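Local coordinates for protein tryptophan--tRNA ligase (Mycoplasma pneumoniae, PDB 2YY5) that probably attaches tryptophan to its cognate tRNA at the expense of ATP, working as a homodimeric class I aminoacyl-tRNA synthetase, at residues B[19-27]-B[254-262]; B[59-70]-B[305-314]. The protein carries 1 engineered substitution. One frame throughout, in Å; residues are numbered along the deposited sequence.

Interaction 1: residues B[19-27]-B[254-262]; sequences LGNYLGVMQ and ILKALLKEP. With WSA (5'-O-[(L-tryptophylamino)sulfonyl]adenosine), chain J.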
loop_
_atom_site.group_PDB
_atom_site.type_symbol
_atom_site.label_atom_id
_atom_site.label_comp_id
_atom_site.label_asym_id
_atom_site.label_seq_id
_atom_site.Cartn_x
_atom_site.Cartn_y
_atom_site.Cartn_z
ATOM N N LEU B 19 28.842 2.311 9.409
ATOM C CA LEU B 19 29.519 3.579 9.114
ATOM C C LEU B 19 29.055 4.242 7.814
ATOM O O LEU B 19 29.137 5.460 7.671
ATOM C CB LEU B 19 31.027 3.357 9.025
ATOM C CG LEU B 19 31.963 3.935 10.085
ATOM C CD1 LEU B 19 33.391 3.771 9.597
ATOM C CD2 LEU B 19 31.672 5.402 10.322
ATOM N N GLY B 20 28.601 3.437 6.858
ATOM C CA GLY B 20 28.123 3.996 5.608
ATOM C C GLY B 20 26.909 4.847 5.914
ATOM O O GLY B 20 26.745 5.929 5.361
ATOM N N ASN B 21 26.068 4.355 6.821
ATOM C CA ASN B 21 24.859 5.064 7.234
ATOM C C ASN B 21 25.217 6.324 8.006
ATOM O O ASN B 21 24.639 7.391 7.766
ATOM C CB ASN B 21 23.994 4.176 8.123
ATOM C CG ASN B 21 23.620 2.871 7.455
ATOM O OD1 ASN B 21 23.076 2.863 6.352
ATOM N ND2 ASN B 21 23.906 1.757 8.126
ATOM N N TYR B 22 26.175 6.195 8.927
ATOM C CA TYR B 22 26.597 7.323 9.750
ATOM C C TYR B 22 27.157 8.441 8.877
ATOM O O TYR B 22 26.693 9.582 8.921
ATOM C CB TYR B 22 27.666 6.904 10.777
ATOM C CG TYR B 22 28.059 8.045 11.700
ATOM C CD1 TYR B 22 27.226 8.434 12.750
ATOM C CD2 TYR B 22 29.211 8.804 11.461
ATOM C CE1 TYR B 22 27.516 9.553 13.532
ATOM C CE2 TYR B 22 29.510 9.931 12.238
ATOM C CZ TYR B 22 28.652 10.295 13.271
ATOM O OH TYR B 22 28.903 11.407 14.030
ATOM N N LEU B 23 28.155 8.100 8.077
ATOM C CA LEU B 23 28.784 9.070 7.209
ATOM C C LEU B 23 27.852 9.528 6.088
ATOM O O LEU B 23 27.908 10.685 5.653
ATOM C CB LEU B 23 30.087 8.478 6.644
ATOM C CG LEU B 23 31.397 8.857 7.367
ATOM C CD1 LEU B 23 31.144 9.116 8.843
ATOM C CD2 LEU B 23 32.440 7.757 7.184
ATOM N N GLY B 24 26.975 8.636 5.641
ATOM C CA GLY B 24 26.072 8.994 4.566
ATOM C C GLY B 24 25.059 10.079 4.877
ATOM O O GLY B 24 24.805 10.948 4.035
ATOM N N VAL B 25 24.482 10.039 6.077
ATOM C CA VAL B 25 23.455 11.003 6.461
ATOM C C VAL B 25 23.456 11.417 7.922
ATOM O O VAL B 25 23.291 12.591 8.229
ATOM C CB VAL B 25 22.035 10.463 6.144
ATOM C CG1 VAL B 25 21.834 10.378 4.650
ATOM C CG2 VAL B 25 21.845 9.084 6.772
ATOM N N MET B 26 23.615 10.454 8.821
ATOM C CA MET B 26 23.611 10.739 10.251
ATOM C C MET B 26 24.510 11.889 10.683
ATOM O O MET B 26 24.049 12.820 11.337
ATOM C CB MET B 26 23.978 9.483 11.045
ATOM C CG MET B 26 22.878 8.453 11.055
ATOM S SD MET B 26 23.233 6.989 12.032
ATOM C CE MET B 26 21.894 5.920 11.457
ATOM N N GLN B 27 25.788 11.823 10.322
ATOM C CA GLN B 27 26.755 12.857 10.692
ATOM C C GLN B 27 26.355 14.287 10.322
ATOM O O GLN B 27 26.615 15.223 11.081
ATOM C CB GLN B 27 28.129 12.550 10.075
ATOM C CG GLN B 27 29.076 13.750 10.063
ATOM C CD GLN B 27 30.418 13.452 9.432
ATOM O OE1 GLN B 27 31.310 12.912 10.081
ATOM N NE2 GLN B 27 30.565 13.799 8.156
ATOM N N ILE B 254 37.257 8.238 4.599
ATOM C CA ILE B 254 36.551 7.932 5.849
ATOM C C ILE B 254 37.266 8.662 6.966
ATOM O O ILE B 254 36.633 9.288 7.824
ATOM C CB ILE B 254 36.579 6.423 6.207
ATOM C CG1 ILE B 254 35.715 5.626 5.227
ATOM C CG2 ILE B 254 36.072 6.218 7.634
ATOM C CD1 ILE B 254 35.912 4.129 5.324
ATOM N N LEU B 255 38.595 8.554 6.947
ATOM C CA LEU B 255 39.465 9.190 7.932
ATOM C C LEU B 255 39.219 10.705 7.940
ATOM O O LEU B 255 39.099 11.313 9.004
ATOM C CB LEU B 255 40.941 8.909 7.597
ATOM C CG LEU B 255 41.999 8.838 8.715
ATOM C CD1 LEU B 255 43.323 9.362 8.178
ATOM C CD2 LEU B 255 41.588 9.660 9.920
ATOM N N LYS B 256 39.147 11.309 6.753
ATOM C CA LYS B 256 38.916 12.748 6.654
ATOM C C LYS B 256 37.592 13.172 7.305
ATOM O O LYS B 256 37.527 14.194 7.992
ATOM C CB LYS B 256 38.939 13.213 5.183
ATOM C CG LYS B 256 38.821 14.742 5.047
ATOM C CD LYS B 256 39.170 15.280 3.657
ATOM C CE LYS B 256 38.036 15.093 2.660
ATOM N NZ LYS B 256 38.336 15.721 1.340
ATOM N N ALA B 257 36.547 12.380 7.080
ATOM C CA ALA B 257 35.226 12.659 7.627
ATOM C C ALA B 257 35.182 12.487 9.149
ATOM O O ALA B 257 34.464 13.209 9.846
ATOM C CB ALA B 257 34.189 11.746 6.963
ATOM N N LEU B 258 35.949 11.534 9.666
ATOM C CA LEU B 258 35.967 11.288 11.102
ATOM C C LEU B 258 36.735 12.347 11.881
ATOM O O LEU B 258 36.446 12.600 13.047
ATOM C CB LEU B 258 36.552 9.907 11.388
ATOM C CG LEU B 258 35.765 8.732 10.810
ATOM C CD1 LEU B 258 36.437 7.423 11.233
ATOM C CD2 LEU B 258 34.318 8.781 11.300
ATOM N N LEU B 259 37.708 12.970 11.227
ATOM C CA LEU B 259 38.515 13.996 11.865
ATOM C C LEU B 259 37.740 15.276 12.177
ATOM O O LEU B 259 38.161 16.053 13.031
ATOM C CB LEU B 259 39.728 14.303 10.994
ATOM C CG LEU B 259 40.647 13.091 10.792
ATOM C CD1 LEU B 259 41.773 13.433 9.831
ATOM C CD2 LEU B 259 41.198 12.647 12.140
ATOM N N LYS B 260 36.610 15.491 11.498
ATOM C CA LYS B 260 35.777 16.680 11.720
ATOM C C LYS B 260 35.067 16.545 13.066
ATOM O O LYS B 260 34.606 17.526 13.646
ATOM C CB LYS B 260 34.689 16.819 10.640
ATOM C CG LYS B 260 35.086 16.415 9.237
ATOM C CD LYS B 260 33.861 16.279 8.323
ATOM C CE LYS B 260 33.285 17.630 7.935
ATOM N NZ LYS B 260 34.262 18.448 7.160
ATOM N N GLU B 261 34.969 15.317 13.549
ATOM C CA GLU B 261 34.291 15.038 14.805
ATOM C C GLU B 261 35.041 15.608 16.015
ATOM O O GLU B 261 36.272 15.620 16.030
ATOM C CB GLU B 261 34.139 13.521 14.960
ATOM C CG GLU B 261 32.884 13.098 15.694
ATOM C CD GLU B 261 31.649 13.140 14.813
ATOM O OE1 GLU B 261 30.546 13.294 15.369
ATOM O OE2 GLU B 261 31.774 13.005 13.575
ATOM N N PRO B 262 34.307 16.106 17.035
ATOM C CA PRO B 262 34.933 16.664 18.243
ATOM C C PRO B 262 35.954 15.671 18.797
ATOM O O PRO B 262 37.118 16.019 19.026
ATOM C CB PRO B 262 33.750 16.873 19.172
ATOM C CG PRO B 262 32.691 17.332 18.201
ATOM C CD PRO B 262 32.851 16.335 17.057
HETATM C CD2 WSA J . 14.010 6.977 2.839
HETATM C CE3 WSA J . 15.112 7.825 2.837
HETATM C CZ3 WSA J . 14.947 9.162 2.497
HETATM C CH2 WSA J . 13.685 9.646 2.161
HETATM C CZ2 WSA J . 12.586 8.795 2.163
HETATM C CE2 WSA J . 12.752 7.457 2.503
HETATM N N11 WSA J . 11.897 6.443 2.608
HETATM C CD1 WSA J . 12.550 5.352 2.996
HETATM C CG WSA J . 13.842 5.633 3.150
HETATM C CB WSA J . 14.927 4.657 3.601
HETATM C CA WSA J . 15.995 4.463 2.522
HETATM N NH3 WSA J . 15.386 3.978 1.276
HETATM C C WSA J . 17.023 3.445 3.022
HETATM O O WSA J . 16.762 2.247 3.009
HETATM N NS WSA J . 18.182 3.921 3.465
HETATM S S WSA J . 18.910 2.826 4.430
HETATM O O1S WSA J . 18.036 2.517 5.608
HETATM O O2S WSA J . 19.158 1.555 3.673
HETATM O "O5'" WSA J . 20.140 3.426 4.853
HETATM C "C5'" WSA J . 20.092 4.724 5.456
HETATM C "C4'" WSA J . 20.931 5.787 4.738
HETATM O "O4'" WSA J . 22.299 5.350 4.652
HETATM C "C3'" WSA J . 20.473 6.078 3.307
HETATM O "O3'" WSA J . 20.593 7.478 3.039
HETATM C "C2'" WSA J . 21.503 5.305 2.485
HETATM O "O2'" WSA J . 21.634 5.903 1.192
HETATM C "C1'" WSA J . 22.745 5.623 3.315
HETATM N N9 WSA J . 23.846 4.695 2.959
HETATM C C8 WSA J . 23.749 3.368 2.944
HETATM N N7 WSA J . 24.929 2.835 2.640
HETATM C C5 WSA J . 25.789 3.836 2.460
HETATM C C4 WSA J . 25.094 5.022 2.653
HETATM N N3 WSA J . 25.746 6.189 2.524
HETATM C C2 WSA J . 27.033 6.213 2.219
HETATM N N1 WSA J . 27.721 5.102 2.031
HETATM C C6 WSA J . 27.136 3.900 2.144
HETATM N N6 WSA J . 27.837 2.780 1.970
#
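L23 of helix 19-26 faces A257 of helix 254-259, their CA atoms 7.4 Å apart, where the two short helical axes cross at 59° with a closest approach of 11.3 Å. Helices this widely spaced illustrate how branched side chains, rather than backbones, can make a junction. L23 shares out its branches: its CG rests on the methyl of A257, with L23 CG to A257 CB 4.0 Å, while CD2 meets I254 and CD1 meets L258. Its side chain crosses both of these partners at about a right angle. I254 takes two leucines on a single methyl, since L19 CD1 approaches I254 CG2 at 4.1 Å beside L23 CD2.

The C-terminal end of the contact is polar. With CG anti to the backbone N (chi1 -177°), the Y22 ring is carried out toward E261, which bends at chi2 and arrives from the opposite direction. Y22 OH lies 2.8 Å from E261 OE1, and E261 OE2 sits near the ring plane at its edge. Q27 extends alongside, sliding past the E261 carboxylate, and its backbone N lies above the centre of the Y22 ring. L298 of helix 284-308 packs on both Y22 and E261.

The other side of helix 19-26 belongs to the nucleotide. G20 O is 3.0 Å from N3 of the bound tryptophanyl-sulfamoyl adenosine, and G24 CA is 3.5 Å from that same N3; having no side chains, both glycines let the adenine lie close to the backbone. L23 also touches I193, a predicted ATP-site residue. A helix packed on one side and holding adenosine on the other is consistent with the HIGH-region helix of the class I synthetase Rossmann fold.

Interaction 2: residues B[59-70]-B[305-314]; sequences QNNFDLVRTLLA and KREQISREQV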
loop_
_atom_site.group_PDB
_atom_site.type_symbol
_atom_site.label_atom_id
_atom_site.label_comp_id
_atom_site.label_asym_id
_atom_site.label_seq_id
_atom_site.Cartn_x
_atom_site.Cartn_y
_atom_site.Cartn_z
ATOM N N GLN B 59 12.934 -4.083 18.789
ATOM C CA GLN B 59 14.224 -3.798 19.392
ATOM C C GLN B 59 15.039 -2.826 18.542
ATOM O O GLN B 59 15.625 -1.872 19.066
ATOM C CB GLN B 59 15.002 -5.101 19.607
ATOM C CG GLN B 59 16.386 -4.924 20.243
ATOM C CD GLN B 59 16.372 -4.008 21.463
ATOM O OE1 GLN B 59 15.452 -4.050 22.279
ATOM N NE2 GLN B 59 17.404 -3.184 21.594
ATOM N N ASN B 60 15.054 -3.060 17.232
ATOM C CA ASN B 60 15.794 -2.219 16.299
ATOM C C ASN B 60 15.245 -0.794 16.193
ATOM O O ASN B 60 16.022 0.165 16.218
ATOM C CB ASN B 60 15.830 -2.878 14.918
ATOM C CG ASN B 60 16.773 -4.071 14.862
ATOM O OD1 ASN B 60 16.820 -4.788 13.856
ATOM N ND2 ASN B 60 17.538 -4.285 15.935
ATOM N N ASN B 61 13.923 -0.650 16.066
ATOM C CA ASN B 61 13.312 0.681 15.987
ATOM C C ASN B 61 13.751 1.491 17.210
ATOM O O ASN B 61 14.090 2.671 17.110
ATOM C CB ASN B 61 11.776 0.595 15.950
ATOM C CG ASN B 61 11.248 0.021 14.643
ATOM O OD1 ASN B 61 11.980 -0.094 13.659
ATOM N ND2 ASN B 61 9.964 -0.333 14.626
ATOM N N PHE B 62 13.746 0.842 18.366
ATOM C CA PHE B 62 14.166 1.474 19.606
ATOM C C PHE B 62 15.655 1.833 19.505
ATOM O O PHE B 62 16.056 2.963 19.775
ATOM C CB PHE B 62 13.906 0.506 20.774
ATOM C CG PHE B 62 14.678 0.826 22.032
ATOM C CD1 PHE B 62 15.698 -0.015 22.466
ATOM C CD2 PHE B 62 14.373 1.950 22.794
ATOM C CE1 PHE B 62 16.402 0.257 23.643
ATOM C CE2 PHE B 62 15.069 2.232 23.971
ATOM C CZ PHE B 62 16.085 1.380 24.396
ATOM N N ASP B 63 16.465 0.864 19.105
ATOM C CA ASP B 63 17.899 1.079 18.983
ATOM C C ASP B 63 18.292 2.202 18.012
ATOM O O ASP B 63 19.283 2.900 18.238
ATOM C CB ASP B 63 18.598 -0.222 18.573
ATOM C CG ASP B 63 18.649 -1.245 19.699
ATOM O OD1 ASP B 63 18.734 -0.835 20.878
ATOM O OD2 ASP B 63 18.623 -2.461 19.403
ATOM N N LEU B 64 17.532 2.374 16.933
ATOM C CA LEU B 64 17.847 3.426 15.973
ATOM C C LEU B 64 17.601 4.806 16.578
ATOM O O LEU B 64 18.414 5.708 16.409
ATOM C CB LEU B 64 17.016 3.274 14.694
ATOM C CG LEU B 64 17.363 4.227 13.541
ATOM C CD1 LEU B 64 18.789 3.989 13.062
ATOM C CD2 LEU B 64 16.403 4.004 12.406
ATOM N N VAL B 65 16.483 4.966 17.284
ATOM C CA VAL B 65 16.170 6.246 17.896
ATOM C C VAL B 65 17.266 6.641 18.866
ATOM O O VAL B 65 17.658 7.806 18.922
ATOM C CB VAL B 65 14.821 6.223 18.641
ATOM C CG1 VAL B 65 14.614 7.533 19.379
ATOM C CG2 VAL B 65 13.689 6.031 17.648
ATOM N N ARG B 66 17.763 5.680 19.634
ATOM C CA ARG B 66 18.834 5.978 20.570
ATOM C C ARG B 66 20.108 6.398 19.835
ATOM O O ARG B 66 20.789 7.335 20.251
ATOM C CB ARG B 66 19.114 4.777 21.468
ATOM C CG ARG B 66 18.123 4.630 22.615
ATOM C CD ARG B 66 18.663 3.687 23.667
ATOM N NE ARG B 66 19.032 2.396 23.097
ATOM C CZ ARG B 66 19.745 1.476 23.734
ATOM N NH1 ARG B 66 20.035 0.327 23.138
ATOM N NH2 ARG B 66 20.175 1.709 24.969
ATOM N N THR B 67 20.430 5.717 18.739
ATOM C CA THR B 67 21.617 6.068 17.969
ATOM C C THR B 67 21.511 7.497 17.432
ATOM O O THR B 67 22.455 8.283 17.538
ATOM C CB THR B 67 21.824 5.107 16.779
ATOM O OG1 THR B 67 22.110 3.790 17.268
ATOM C CG2 THR B 67 22.981 5.576 15.912
ATOM N N LEU B 68 20.358 7.833 16.861
ATOM C CA LEU B 68 20.147 9.166 16.306
ATOM C C LEU B 68 20.278 10.253 17.367
ATOM O O LEU B 68 20.763 11.348 17.087
ATOM C CB LEU B 68 18.781 9.248 15.622
ATOM C CG LEU B 68 18.640 8.335 14.400
ATOM C CD1 LEU B 68 17.254 8.477 13.792
ATOM C CD2 LEU B 68 19.717 8.695 13.381
ATOM N N LEU B 69 19.845 9.945 18.584
ATOM C CA LEU B 69 19.942 10.888 19.692
ATOM C C LEU B 69 21.392 10.938 20.170
ATOM O O LEU B 69 21.966 12.017 20.329
ATOM C CB LEU B 69 19.026 10.455 20.841
ATOM C CG LEU B 69 17.617 11.055 20.947
ATOM C CD1 LEU B 69 17.023 11.285 19.583
ATOM C CD2 LEU B 69 16.733 10.119 21.766
ATOM N N ALA B 70 21.988 9.764 20.374
ATOM C CA ALA B 70 23.372 9.678 20.839
ATOM C C ALA B 70 24.275 10.409 19.872
ATOM O O ALA B 70 25.379 10.824 20.215
ATOM C CB ALA B 70 23.808 8.232 20.940
ATOM N N LYS B 305 27.140 7.357 24.579
ATOM C CA LYS B 305 25.942 8.173 24.694
ATOM C C LYS B 305 24.669 7.384 24.411
ATOM O O LYS B 305 23.629 7.601 25.037
ATOM C CB LYS B 305 26.037 9.358 23.730
ATOM C CG LYS B 305 27.079 10.399 24.108
ATOM C CD LYS B 305 27.147 11.517 23.068
ATOM C CE LYS B 305 27.776 12.786 23.637
ATOM N NZ LYS B 305 29.149 12.579 24.196
ATOM N N ARG B 306 24.759 6.470 23.456
ATOM C CA ARG B 306 23.624 5.647 23.065
ATOM C C ARG B 306 23.084 4.876 24.258
ATOM O O ARG B 306 21.895 4.555 24.323
ATOM C CB ARG B 306 24.055 4.686 21.956
ATOM C CG ARG B 306 22.978 3.764 21.461
ATOM C CD ARG B 306 23.318 3.270 20.074
ATOM N NE ARG B 306 22.605 2.045 19.735
ATOM C CZ ARG B 306 22.711 0.911 20.418
ATOM N NH1 ARG B 306 22.032 -0.160 20.035
ATOM N NH2 ARG B 306 23.488 0.848 21.491
ATOM N N GLU B 307 23.972 4.597 25.205
ATOM C CA GLU B 307 23.627 3.856 26.413
ATOM C C GLU B 307 22.862 4.726 27.420
ATOM O O GLU B 307 21.997 4.236 28.152
ATOM C CB GLU B 307 24.910 3.322 27.046
ATOM C CG GLU B 307 24.717 2.458 28.268
ATOM C CD GLU B 307 26.037 2.144 28.941
ATOM O OE1 GLU B 307 26.941 1.608 28.262
ATOM O OE2 GLU B 307 26.173 2.437 30.147
ATOM N N GLN B 308 23.186 6.015 27.444
ATOM C CA GLN B 308 22.546 6.963 28.344
ATOM C C GLN B 308 21.073 7.190 28.012
ATOM O O GLN B 308 20.264 7.440 28.908
ATOM C CB GLN B 308 23.290 8.297 28.298
ATOM C CG GLN B 308 24.688 8.246 28.884
ATOM C CD GLN B 308 25.550 9.405 28.428
ATOM O OE1 GLN B 308 25.166 10.572 28.554
ATOM N NE2 GLN B 308 26.725 9.091 27.893
ATOM N N ILE B 309 20.723 7.104 26.732
ATOM C CA ILE B 309 19.340 7.307 26.304
ATOM C C ILE B 309 18.434 6.215 26.886
ATOM O O ILE B 309 18.770 5.032 26.821
ATOM C CB ILE B 309 19.243 7.297 24.763
ATOM C CG1 ILE B 309 20.243 8.300 24.177
ATOM C CG2 ILE B 309 17.824 7.634 24.326
ATOM C CD1 ILE B 309 20.029 9.733 24.625
ATOM N N SER B 310 17.291 6.617 27.445
ATOM C CA SER B 310 16.351 5.675 28.066
ATOM C C SER B 310 15.103 5.359 27.252
ATOM O O SER B 310 14.703 6.128 26.375
ATOM C CB SER B 310 15.882 6.212 29.411
ATOM O OG SER B 310 14.908 7.221 29.224
ATOM N N ARG B 311 14.476 4.233 27.591
ATOM C CA ARG B 311 13.261 3.765 26.928
ATOM C C ARG B 311 12.194 4.869 26.912
ATOM O O ARG B 311 11.648 5.196 25.855
ATOM C CB ARG B 311 12.710 2.530 27.654
ATOM C CG ARG B 311 11.941 1.559 26.768
ATOM C CD ARG B 311 12.801 0.352 26.410
ATOM N NE ARG B 311 12.360 -0.283 25.169
ATOM C CZ ARG B 311 12.898 -1.384 24.652
ATOM N NH1 ARG B 311 12.428 -1.878 23.512
ATOM N NH2 ARG B 311 13.894 -2.000 25.274
ATOM N N GLU B 312 11.895 5.424 28.089
ATOM C CA GLU B 312 10.905 6.498 28.227
ATOM C C GLU B 312 11.240 7.645 27.276
ATOM O O GLU B 312 10.364 8.198 26.611
ATOM C CB GLU B 312 10.878 7.018 29.676
ATOM C CG GLU B 312 12.269 7.310 30.268
ATOM C CD GLU B 312 12.473 8.765 30.706
ATOM O OE1 GLU B 312 13.605 9.108 31.126
ATOM O OE2 GLU B 312 11.509 9.561 30.635
ATOM N N GLN B 313 12.520 7.994 27.224
ATOM C CA GLN B 313 12.995 9.056 26.359
ATOM C C GLN B 313 12.648 8.771 24.902
ATOM O O GLN B 313 12.212 9.656 24.168
ATOM C CB GLN B 313 14.508 9.214 26.512
ATOM C CG GLN B 313 14.898 10.092 27.683
ATOM C CD GLN B 313 16.394 10.185 27.877
ATOM O OE1 GLN B 313 17.148 10.352 26.919
ATOM N NE2 GLN B 313 16.833 10.093 29.123
ATOM N N VAL B 314 12.850 7.531 24.483
ATOM C CA VAL B 314 12.549 7.156 23.117
ATOM C C VAL B 314 11.061 7.299 22.848
ATOM O O VAL B 314 10.651 7.868 21.832
ATOM C CB VAL B 314 12.968 5.702 22.832
ATOM C CG1 VAL B 314 12.393 5.246 21.473
ATOM C CG2 VAL B 314 14.499 5.603 22.848
#
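F62 carries the guanidinium of R311 laid flat on one face of its ring, the two planes only 1° from parallel and their centres 3.8 Å apart. This is a cation-pi stack almost over the ring centre, and R311 CD adds a CH-pi contact on the same face. A bend at chi2 (102°) brings the R311 chain back over the ring, while V314 CG2 reaches F62 CE2 at 3.6 Å.

Further along, two arginines converge on one acid, an example of like charges gathered by a shared counter-ion. R66 NH1 donates to D63 OD1 at 2.9 Å, nearly along the carboxylate's C-O axis and close to the guanidinium plane. R306, extended from CG to NE, fits as a knob among D63, R66, T67 and A70. R306 NH1 is 3.5 Å from D63 OD1, which stands well out of its guanidinium plane, making this salt bridge a matter of charge alone. R306 NE gives a weak hydrogen bond to T67 OG1. R66 NH1 lies over one face of the R306 guanidinium, and the D63 carboxylate probably balances the two positive charges, so the three side chains form one salt-bridge network.

Apolar groups fill the remainder: I309 CG2 lies 3.5 Å from R66 CG and also meets L69 CD2, and A70 CB packs against the CB atoms of K305 and R306. Helix 54-71 is thus held where helix 284-308 turns into helix 311-340. Around it, V65 packs on V42 and L80 of the parallel sheet, and I347 of the second subunit packs on R311.

In the fold
Interactions 1 and 2 have centres 19 Å apart and are joined by direct packing: M26 of helix 19-26 lies against L64, T67 and L68 of helix 54-71, with M26 CG 3.9 Å from L68 CD2. Their segments alternate along the chain, 19-27, 59-70, 254-262 and 305-314, so two early helices, one lining the adenylate site and one packed on the sheet, each receive a much later helical segment. Helix 284-308 is common to both, covering interaction 1 on its way to supplying residues of interaction 2. The C-terminal helices are thereby tied to the region around the parallel sheet of strands 6-11, 37-42 and 78-82, with the adenylate analogue beside interaction 1.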